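Uncharacterized protein (Bacteroides vulgatus, PDB 4FMR) is of unknown function but probably binds DNA through a domain of the HU/IHF type, which is followed by an immunoglobulin-like domain. Local coordinates at residues Glu36-Leu39 / Asp40-Ala44; Pro47-Arg51 / Glu52-Leu56; Ile190-Glu194 / Pro195-Ile199. All blocks are in the same frame, centred on the assembly; numbering follows the deposited sequence.

In the fold
Interaction 1 lies on helix 35-45 and interaction 2 on the loop leading into, and the first turn of, helix 51-70, both in the HU/IHF-like part. Their centres are about 9 Å apart, and they touch directly: Asp40 OD1 takes Arg51 NE in a salt bridge of 2.9 Å, while Leu39 CD2 lies 3.6 Å from Ala55 N. Both also reach the second subunit, which places them at the dimer interface. Interaction 3 belongs to the Ig-like part, on the opposite side of the chain's centre; its centre is about 40 Å from that of interaction 1 and about 47 Å from that of interaction 2, with nearest atoms about 28 and 36 Å away. It touches neither of them, nor the other subunit.

Interaction 1 (Glu36-Leu39 / Asp40-Ala44); sequences EIIL and DRMVA
Asp40 N donates to Glu36 O at 3.1 Å, and a single water links the carboxylates of the two residues. The water gives one hydrogen to Asp40 OD2 and, weakly, the other to Glu36 OE2, each at 2.6 Å. With Glu36 OE2 and Asp40 OD2 themselves 4.6 Å apart, it probably eases the repulsion between like charges. Asp40 OD1 has a different partner, the salt-bridged Arg51 at the start of the next helix, whose guanidinium also makes a weak bond to Glu36 O. Continuous i to i+4 bonding marks these residues as part of alpha-helix 35-45 of the HU/IHF-like domain: Arg41 N reaches Ile37 O at 2.8 Å, Met42 N follows on Ile38 O, and Val43 N on Leu39 O. The extended Arg41 chain runs alongside Ile37 and lays one guanidinium face over Ile37 CG2, 3.6 Å from Arg41 NE. With Ile37 CG1 turned beside the backbone N (chi1 -65°), CG2 falls anti to that nitrogen and leans along the helix toward the arginine. Arg41 NH1 is salt-bridged to Glu73 of the second subunit. On the buried side Met42, present as selenomethionine, brings its selenium to Ile38 CG2 at 4.0 Å and Leu39 CD2 at 4.1 Å.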
ATOM      1  N   GLU B  36      15.663   5.200 -13.620  1.00 32.54           N
ATOM      2  CA  GLU B  36      16.962   5.244 -14.279  1.00 33.01           C
ATOM      3  C   GLU B  36      17.871   4.119 -13.781  1.00 35.79           C
ATOM      4  O   GLU B  36      18.472   3.445 -14.596  1.00 36.60           O
ATOM      5  CB  GLU B  36      17.650   6.612 -14.084  1.00 35.21           C
ATOM      6  CG  GLU B  36      18.903   6.722 -14.945  1.00 56.52           C
ATOM      7  CD  GLU B  36      19.919   7.824 -14.690  1.00 84.24           C
ATOM      8  OE1 GLU B  36      19.934   8.414 -13.585  1.00 91.17           O
ATOM      9  OE2 GLU B  36      20.769   8.031 -15.586  1.00 63.69           O
ATOM     10  N   ILE B  37      17.961   3.906 -12.465  1.00 33.24           N
ATOM     11  CA  ILE B  37      18.805   2.857 -11.873  1.00 34.14           C
ATOM     12  C   ILE B  37      18.212   1.454 -12.199  1.00 35.74           C
ATOM     13  O   ILE B  37      18.960   0.538 -12.570  1.00 34.67           O
ATOM     14  CB  ILE B  37      18.977   3.106 -10.342  1.00 37.65           C
ATOM     15  CG1 ILE B  37      19.768   4.429 -10.106  1.00 38.51           C
ATOM     16  CG2 ILE B  37      19.689   1.930  -9.658  1.00 37.79           C
ATOM     17  CD1 ILE B  37      19.333   5.214  -8.812  1.00 53.70           C
ATOM     18  N   ILE B  38      16.868   1.316 -12.096  1.00 31.05           N
ATOM     19  CA  ILE B  38      16.138   0.089 -12.423  1.00 29.07           C
ATOM     20  C   ILE B  38      16.495  -0.325 -13.838  1.00 32.36           C
ATOM     21  O   ILE B  38      16.901  -1.453 -14.035  1.00 33.64           O
ATOM     22  CB  ILE B  38      14.601   0.250 -12.229  1.00 30.48           C
ATOM     23  CG1 ILE B  38      14.253   0.397 -10.741  1.00 28.30           C
ATOM     24  CG2 ILE B  38      13.815  -0.921 -12.886  1.00 31.36           C
ATOM     25  CD1 ILE B  38      12.857   0.889 -10.455  1.00 31.14           C
ATOM     26  N   LEU B  39      16.401   0.589 -14.801  1.00 30.52           N
ATOM     27  CA  LEU B  39      16.730   0.326 -16.210  1.00 31.81           C
ATOM     28  C   LEU B  39      18.192  -0.075 -16.384  1.00 36.14           C
ATOM     29  O   LEU B  39      18.480  -0.989 -17.151  1.00 37.18           O
ATOM     30  CB  LEU B  39      16.414   1.564 -17.075  1.00 32.32           C
ATOM     31  CG  LEU B  39      14.930   1.746 -17.428  1.00 36.77           C
ATOM     32  CD1 LEU B  39      14.665   3.142 -17.976  1.00 36.21           C
ATOM     33  CD2 LEU B  39      14.459   0.666 -18.394  1.00 38.55           C
ATOM     34  N   ASP B  40      19.109   0.597 -15.682  1.00 32.51           N
ATOM     35  CA  ASP B  40      20.530   0.259 -15.717  1.00 32.66           C
ATOM     36  C   ASP B  40      20.780  -1.150 -15.160  1.00 35.02           C
ATOM     37  O   ASP B  40      21.604  -1.864 -15.709  1.00 33.91           O
ATOM     38  CB  ASP B  40      21.358   1.279 -14.917  1.00 34.16           C
ATOM     39  CG  ASP B  40      21.375   2.695 -15.458  1.00 41.34           C
ATOM     40  OD1 ASP B  40      20.933   2.898 -16.617  1.00 40.60           O
ATOM     41  OD2 ASP B  40      21.757   3.614 -14.692  1.00 44.99           O
ATOM     42  N   ARG B  41      20.062  -1.546 -14.084  1.00 31.06           N
ATOM     43  CA  ARG B  41      20.246  -2.866 -13.471  1.00 30.99           C
ATOM     44  C   ARG B  41      19.638  -3.988 -14.350  1.00 35.28           C
ATOM     45  O   ARG B  41      20.164  -5.118 -14.358  1.00 35.98           O
ATOM     46  CB  ARG B  41      19.674  -2.901 -12.053  1.00 28.39           C
ATOM     47  CG  ARG B  41      20.521  -2.130 -11.051  1.00 27.81           C
ATOM     48  CD  ARG B  41      19.914  -2.211  -9.679  1.00 37.71           C
ATOM     49  NE  ARG B  41      20.617  -1.372  -8.705  1.00 39.68           N
ATOM     50  CZ  ARG B  41      20.289  -1.292  -7.422  1.00 41.24           C
ATOM     51  NH1 ARG B  41      19.274  -1.998  -6.946  1.00 30.95           N
ATOM     52  NH2 ARG B  41      20.982  -0.514  -6.600  1.00 31.98           N
HETATM   53  N   MSE B  42      18.599  -3.660 -15.129  1.00 30.15           N
HETATM   54  CA  MSE B  42      17.950  -4.607 -16.043  1.00 29.85           C
HETATM   55  C   MSE B  42      18.915  -4.988 -17.164  1.00 38.82           C
HETATM   56  O   MSE B  42      19.097  -6.172 -17.460  1.00 40.03           O
HETATM   57  CB  MSE B  42      16.662  -4.004 -16.618  1.00 29.77           C
HETATM   58  CG  MSE B  42      15.510  -3.975 -15.635  1.00 33.58           C
HETATM   59 SE   MSE B  42      14.037  -2.885 -16.309  0.75 37.73          SE
HETATM   60  CE  MSE B  42      13.405  -4.132 -17.777  1.00 33.53           C
ATOM     61  N   VAL B  43      19.544  -3.965 -17.765  1.00 36.17           N
ATOM     62  CA  VAL B  43      20.551  -4.076 -18.828  1.00 36.92           C
ATOM     63  C   VAL B  43      21.789  -4.833 -18.292  1.00 39.63           C
ATOM     64  O   VAL B  43      22.320  -5.715 -18.984  1.00 38.78           O
ATOM     65  CB  VAL B  43      20.906  -2.658 -19.354  1.00 41.14           C
ATOM     66  CG1 VAL B  43      22.166  -2.677 -20.220  1.00 42.95           C
ATOM     67  CG2 VAL B  43      19.735  -2.085 -20.130  1.00 40.10           C
ATOM     68  N   ALA B  44      22.213  -4.515 -17.054  1.00 34.89           N
ATOM     69  CA  ALA B  44      23.335  -5.199 -16.401  1.00 35.20           C
ATOM     70  C   ALA B  44      23.041  -6.740 -16.261  1.00 39.29           C
ATOM     71  O   ALA B  44      23.888  -7.561 -16.619  1.00 39.44           O
ATOM     72  CB  ALA B  44      23.609  -4.562 -15.038  1.00 34.75           C
TER
HETATM   73  O   HOH W   1      22.461   6.050 -15.244  1.00 48.44           O

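Interaction 2 (Pro47-Arg51 / Glu52-Leu56); sequences PGVRR and ETMAL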
ATOM      1  N   PRO B  47      22.190  -8.506 -20.851  1.00 41.20           N
ATOM      2  CA  PRO B  47      22.780  -7.688 -21.939  1.00 41.77           C
ATOM      3  C   PRO B  47      22.094  -7.896 -23.303  1.00 45.00           C
ATOM      4  O   PRO B  47      22.408  -7.179 -24.247  1.00 43.05           O
ATOM      5  CB  PRO B  47      24.244  -8.158 -21.984  1.00 44.62           C
ATOM      6  CG  PRO B  47      24.479  -8.821 -20.651  1.00 49.07           C
ATOM      7  CD  PRO B  47      23.170  -9.491 -20.348  1.00 42.94           C
ATOM      8  N   GLY B  48      21.154  -8.845 -23.367  1.00 43.02           N
ATOM      9  CA  GLY B  48      20.341  -9.135 -24.542  1.00 43.68           C
ATOM     10  C   GLY B  48      19.276  -8.088 -24.834  1.00 48.54           C
ATOM     11  O   GLY B  48      18.806  -7.994 -25.973  1.00 50.55           O
ATOM     12  N   VAL B  49      18.891  -7.288 -23.822  1.00 43.34           N
ATOM     13  CA  VAL B  49      17.858  -6.253 -23.964  1.00 42.60           C
ATOM     14  C   VAL B  49      18.488  -4.898 -24.344  1.00 47.24           C
ATOM     15  O   VAL B  49      19.606  -4.577 -23.925  1.00 47.48           O
ATOM     16  CB  VAL B  49      16.935  -6.093 -22.695  1.00 45.52           C
ATOM     17  CG1 VAL B  49      16.220  -7.399 -22.335  1.00 45.18           C
ATOM     18  CG2 VAL B  49      17.675  -5.517 -21.479  1.00 44.54           C
ATOM     19  N   ARG B  50      17.740  -4.105 -25.127  1.00 43.68           N
ATOM     20  CA  ARG B  50      18.093  -2.739 -25.516  1.00 43.48           C
ATOM     21  C   ARG B  50      17.432  -1.802 -24.493  1.00 44.32           C
ATOM     22  O   ARG B  50      16.227  -1.906 -24.258  1.00 41.84           O
ATOM     23  CB  ARG B  50      17.650  -2.454 -26.974  1.00 45.40           C
ATOM     24  CG  ARG B  50      17.949  -1.035 -27.461  1.00 52.90           C
ATOM     25  CD  ARG B  50      17.622  -0.834 -28.935  1.00 62.81           C
ATOM     26  NE  ARG B  50      17.905   0.543 -29.351  1.00 75.48           N
ATOM     27  CZ  ARG B  50      19.098   0.986 -29.744  1.00 94.34           C
ATOM     28  NH1 ARG B  50      20.141   0.161 -29.796  1.00 73.14           N
ATOM     29  NH2 ARG B  50      19.259   2.258 -30.082  1.00 90.23           N
ATOM     30  N   ARG B  51      18.227  -0.939 -23.838  1.00 40.38           N
ATOM     31  CA  ARG B  51      17.769  -0.040 -22.774  1.00 37.44           C
ATOM     32  C   ARG B  51      16.610   0.887 -23.224  1.00 40.12           C
ATOM     33  O   ARG B  51      15.677   1.097 -22.453  1.00 38.10           O
ATOM     34  CB  ARG B  51      18.939   0.807 -22.262  1.00 34.54           C
ATOM     35  CG  ARG B  51      18.643   1.385 -20.887  1.00 37.00           C
ATOM     36  CD  ARG B  51      19.692   2.388 -20.491  1.00 35.19           C
ATOM     37  NE  ARG B  51      19.469   2.931 -19.146  1.00 36.28           N
ATOM     38  CZ  ARG B  51      18.643   3.933 -18.862  1.00 44.57           C
ATOM     39  NH1 ARG B  51      17.892   4.471 -19.809  1.00 38.57           N
ATOM     40  NH2 ARG B  51      18.544   4.387 -17.619  1.00 36.89           N
ATOM     41  N   GLU B  52      16.675   1.428 -24.455  1.00 39.12           N
ATOM     42  CA  GLU B  52      15.657   2.320 -25.029  1.00 39.58           C
ATOM     43  C   GLU B  52      14.316   1.585 -25.191  1.00 43.48           C
ATOM     44  O   GLU B  52      13.266   2.196 -24.989  1.00 42.75           O
ATOM     45  CB  GLU B  52      16.109   2.886 -26.395  1.00 42.39           C
ATOM     46  CG  GLU B  52      17.328   3.804 -26.351  1.00 59.64           C
ATOM     47  CD  GLU B  52      18.712   3.210 -26.113  1.00 84.00           C
ATOM     48  OE1 GLU B  52      18.865   1.964 -26.126  1.00 57.15           O
ATOM     49  OE2 GLU B  52      19.653   4.013 -25.911  1.00 84.30           O
ATOM     50  N   THR B  53      14.360   0.279 -25.556  1.00 39.70           N
ATOM     51  CA  THR B  53      13.175  -0.563 -25.726  1.00 39.09           C
ATOM     52  C   THR B  53      12.553  -0.838 -24.354  1.00 42.75           C
ATOM     53  O   THR B  53      11.322  -0.832 -24.219  1.00 43.72           O
ATOM     54  CB  THR B  53      13.533  -1.867 -26.485  1.00 39.55           C
ATOM     55  OG1 THR B  53      14.099  -1.491 -27.736  1.00 48.15           O
ATOM     56  CG2 THR B  53      12.308  -2.754 -26.756  1.00 33.99           C
HETATM   57  N   MSE B  54      13.411  -1.063 -23.339  1.00 36.97           N
HETATM   58  CA  MSE B  54      12.980  -1.316 -21.972  1.00 34.80           C
HETATM   59  C   MSE B  54      12.335  -0.076 -21.379  1.00 40.31           C
HETATM   60  O   MSE B  54      11.318  -0.203 -20.716  1.00 40.04           O
HETATM   61  CB  MSE B  54      14.171  -1.771 -21.120  1.00 36.85           C
HETATM   62  CG  MSE B  54      14.786  -3.108 -21.566  1.00 42.87           C
HETATM   63 SE   MSE B  54      13.555  -4.617 -21.371  0.75 48.58          SE
HETATM   64  CE  MSE B  54      12.593  -4.554 -23.108  1.00 45.91           C
ATOM     65  N   ALA B  55      12.930   1.120 -21.617  1.00 38.28           N
ATOM     66  CA  ALA B  55      12.447   2.411 -21.145  1.00 38.58           C
ATOM     67  C   ALA B  55      11.065   2.719 -21.754  1.00 45.56           C
ATOM     68  O   ALA B  55      10.168   3.096 -21.012  1.00 45.93           O
ATOM     69  CB  ALA B  55      13.451   3.508 -21.487  1.00 39.89           C
ATOM     70  N   LEU B  56      10.884   2.498 -23.073  1.00 43.60           N
ATOM     71  CA  LEU B  56       9.611   2.662 -23.768  1.00 44.26           C
ATOM     72  C   LEU B  56       8.548   1.688 -23.184  1.00 44.65           C
ATOM     73  O   LEU B  56       7.434   2.116 -22.907  1.00 43.83           O
ATOM     74  CB  LEU B  56       9.793   2.455 -25.287  1.00 46.53           C
ATOM     75  CG  LEU B  56       8.525   2.161 -26.133  1.00 54.62           C
ATOM     76  CD1 LEU B  56       7.650   3.406 -26.300  1.00 56.72           C
ATOM     77  CD2 LEU B  56       8.901   1.614 -27.493  1.00 59.24           C
TER
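Arg50 O is gripped by two backbone amides of the first helical turn: Met54 N at 3.1 Å, and Thr53 N, whose bond is weak because its N-H...O angle is only 123°. Ala55 N then continues the pattern to Arg51 O at 2.9 Å. The side chain of Arg50 is extended as far as NE, where the guanidinium makes about a quarter-turn, and it crosses that of Glu52 obliquely. Glu52 bends back at chi2 (73°), which carries OE1 over one guanidinium face, 3.6 Å above the plane and offset toward the rim. The planes are stacked, 28° apart; because OE1 lies well out of the guanidinium plane, the long salt bridge from Arg50 NE to Glu52 OE1 (3.7 Å) rests on charge alone. Thr53 OG1 lies across the aliphatic part of Arg50, 3.8 Å from Arg50 CB. On the inner side Val49 crosses Met54 at about a right angle, with Val49 CG2 3.8 Å from Met54 CG and the selenium close to Val49 CB. Both residues also pack on the second subunit, Val49 against its Leu60 and Met54 against its Gly57. Arg50, the N-cap residue, thus marks the entry to helix 51-70, the second helix of the helical hairpin characteristic of HU/IHF-like dimers.

Interaction 3 (Ile190-Glu194 / Pro195-Ile199); sequences IVLNE and PSRLI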
ATOM      1  N   ILE B 190       7.346  23.780  12.723  1.00 39.67           N
ATOM      2  CA  ILE B 190       7.608  22.730  13.700  1.00 40.27           C
ATOM      3  C   ILE B 190       6.489  22.986  14.715  1.00 44.54           C
ATOM      4  O   ILE B 190       6.532  24.005  15.397  1.00 43.94           O
ATOM      5  CB  ILE B 190       9.046  22.695  14.293  1.00 44.92           C
ATOM      6  CG1 ILE B 190      10.126  22.492  13.181  1.00 45.18           C
ATOM      7  CG2 ILE B 190       9.132  21.601  15.395  1.00 44.68           C
ATOM      8  CD1 ILE B 190      11.580  22.848  13.615  1.00 53.05           C
ATOM      9  N   VAL B 191       5.415  22.180  14.679  1.00 40.96           N
ATOM     10  CA  VAL B 191       4.202  22.381  15.483  1.00 41.27           C
ATOM     11  C   VAL B 191       4.341  21.771  16.898  1.00 44.46           C
ATOM     12  O   VAL B 191       3.826  22.340  17.856  1.00 44.91           O
ATOM     13  CB  VAL B 191       3.005  21.773  14.714  1.00 44.63           C
ATOM     14  CG1 VAL B 191       1.692  21.995  15.458  1.00 44.98           C
ATOM     15  CG2 VAL B 191       2.936  22.369  13.325  1.00 43.75           C
ATOM     16  N   LEU B 192       4.971  20.596  17.000  1.00 41.27           N
ATOM     17  CA  LEU B 192       5.231  19.899  18.257  1.00 40.76           C
ATOM     18  C   LEU B 192       6.708  19.591  18.273  1.00 42.42           C
ATOM     19  O   LEU B 192       7.217  18.993  17.320  1.00 40.51           O
ATOM     20  CB  LEU B 192       4.342  18.630  18.441  1.00 40.13           C
ATOM     21  CG  LEU B 192       4.456  17.916  19.825  1.00 45.35           C
ATOM     22  CD1 LEU B 192       4.104  18.854  20.981  1.00 45.84           C
ATOM     23  CD2 LEU B 192       3.602  16.679  19.886  1.00 46.35           C
ATOM     24  N   ASN B 193       7.408  20.096  19.296  1.00 40.00           N
ATOM     25  CA  ASN B 193       8.864  19.997  19.417  1.00 40.91           C
ATOM     26  C   ASN B 193       9.296  19.241  20.701  1.00 47.47           C
ATOM     27  O   ASN B 193       9.950  19.805  21.575  1.00 51.01           O
ATOM     28  CB  ASN B 193       9.466  21.421  19.400  1.00 40.88           C
ATOM     29  CG  ASN B 193      10.939  21.459  19.067  1.00 49.49           C
ATOM     30  OD1 ASN B 193      11.485  20.499  18.540  1.00 38.58           O
ATOM     31  ND2 ASN B 193      11.620  22.571  19.360  1.00 38.12           N
ATOM     32  N   GLU B 194       8.934  17.967  20.802  1.00 42.73           N
ATOM     33  CA  GLU B 194       9.255  17.137  21.964  1.00 43.47           C
ATOM     34  C   GLU B 194      10.458  16.195  21.675  1.00 47.15           C
ATOM     35  O   GLU B 194      10.706  15.889  20.498  1.00 44.99           O
ATOM     36  CB  GLU B 194       8.024  16.310  22.371  1.00 44.64           C
ATOM     37  CG  GLU B 194       6.874  17.123  22.946  1.00 51.44           C
ATOM     38  CD  GLU B 194       5.614  16.342  23.291  1.00 63.00           C
ATOM     39  OE1 GLU B 194       5.362  15.266  22.694  1.00 54.36           O
ATOM     40  OE2 GLU B 194       4.838  16.860  24.121  1.00 52.79           O
ATOM     41  N   PRO B 195      11.201  15.721  22.727  1.00 45.29           N
ATOM     42  CA  PRO B 195      12.354  14.826  22.478  1.00 44.44           C
ATOM     43  C   PRO B 195      11.988  13.530  21.743  1.00 46.84           C
ATOM     44  O   PRO B 195      12.705  13.149  20.812  1.00 44.57           O
ATOM     45  CB  PRO B 195      12.878  14.513  23.889  1.00 47.83           C
ATOM     46  CG  PRO B 195      12.385  15.612  24.745  1.00 52.80           C
ATOM     47  CD  PRO B 195      11.066  16.026  24.173  1.00 47.38           C
ATOM     48  N   SER B 196      10.851  12.894  22.099  1.00 44.15           N
ATOM     49  CA  SER B 196      10.440  11.624  21.494  1.00 44.19           C
ATOM     50  C   SER B 196       9.531  11.774  20.262  1.00 46.86           C
ATOM     51  O   SER B 196       9.237  10.760  19.611  1.00 45.21           O
ATOM     52  CB  SER B 196       9.721  10.755  22.524  1.00 49.72           C
ATOM     53  OG  SER B 196      10.632  10.243  23.484  1.00 66.04           O
ATOM     54  N   ARG B 197       9.088  13.010  19.939  1.00 43.59           N
ATOM     55  CA  ARG B 197       8.155  13.225  18.835  1.00 42.43           C
ATOM     56  C   ARG B 197       8.148  14.665  18.298  1.00 44.81           C
ATOM     57  O   ARG B 197       7.955  15.636  19.044  1.00 45.52           O
ATOM     58  CB  ARG B 197       6.741  12.863  19.332  1.00 44.07           C
ATOM     59  CG  ARG B 197       5.576  13.179  18.409  1.00 50.43           C
ATOM     60  CD  ARG B 197       4.286  12.692  19.035  1.00 53.96           C
ATOM     61  NE  ARG B 197       4.081  13.290  20.352  1.00 54.17           N
ATOM     62  CZ  ARG B 197       3.050  13.032  21.145  1.00 64.91           C
ATOM     63  NH1 ARG B 197       2.114  12.167  20.771  1.00 57.24           N
ATOM     64  NH2 ARG B 197       2.951  13.626  22.323  1.00 49.20           N
ATOM     65  N   LEU B 198       8.321  14.780  16.984  1.00 38.58           N
ATOM     66  CA  LEU B 198       8.199  16.040  16.255  1.00 37.19           C
ATOM     67  C   LEU B 198       7.009  15.995  15.333  1.00 39.35           C
ATOM     68  O   LEU B 198       6.866  15.028  14.581  1.00 38.30           O
ATOM     69  CB  LEU B 198       9.447  16.401  15.409  1.00 36.24           C
ATOM     70  CG  LEU B 198      10.798  16.569  16.061  1.00 41.31           C
ATOM     71  CD1 LEU B 198      11.866  16.829  14.987  1.00 40.07           C
ATOM     72  CD2 LEU B 198      10.783  17.671  17.116  1.00 43.33           C
ATOM     73  N   ILE B 199       6.208  17.064  15.324  1.00 34.80           N
ATOM     74  CA  ILE B 199       5.129  17.239  14.361  1.00 33.05           C
ATOM     75  C   ILE B 199       5.528  18.417  13.483  1.00 36.29           C
ATOM     76  O   ILE B 199       5.815  19.515  13.981  1.00 37.38           O
ATOM     77  CB  ILE B 199       3.698  17.377  14.947  1.00 36.49           C
ATOM     78  CG1 ILE B 199       3.366  16.142  15.833  1.00 37.16           C
ATOM     79  CG2 ILE B 199       2.670  17.518  13.782  1.00 35.12           C
ATOM     80  CD1 ILE B 199       2.043  16.176  16.578  1.00 42.93           C
TER
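Two residues of one strand, Val191 and Leu192, stand against the single Ile199 of the other, which is a classic beta bulge: Val191 N reaches Ile199 O at 2.8 Å, and Leu192 N shares the same oxygen through a weak bond. Ile199 N answers to Leu192 O at 3.0 Å, which makes Leu192 and Ile199 a hydrogen-bonded pair, and Leu198 CA adds a CA-H...O contact to that carbonyl. On their face of the sheet Leu192 CD2 meets Ile199 CD1 at 3.7 Å. The strands form a beta hairpin, their axes 164° apart in direction, at the edge of a sheet in the Ig-like domain, where strand 190-193 is outermost within the chain. Glu194 and Arg197 close the turn by paired backbone bonds, the one from Arg197 N weak. Their side chains run alongside each other, and Arg197 bends at chi3 (57°) to set its guanidinium edge against the carboxylate, the planes 23° apart. Glu194 OE1 receives Arg197 NH2 on its syn lone pair at 2.9 Å and Arg197 NE more weakly at 3.3 Å. A leucine in place of Arg197 would probably leave the Glu194 carboxylate without its charged mate and free to turn. Across the non-hydrogen-bonded pair, Leu198 CD2 lies 3.2 Å from Asn193 OD1, which accepts a bond from Val163 N.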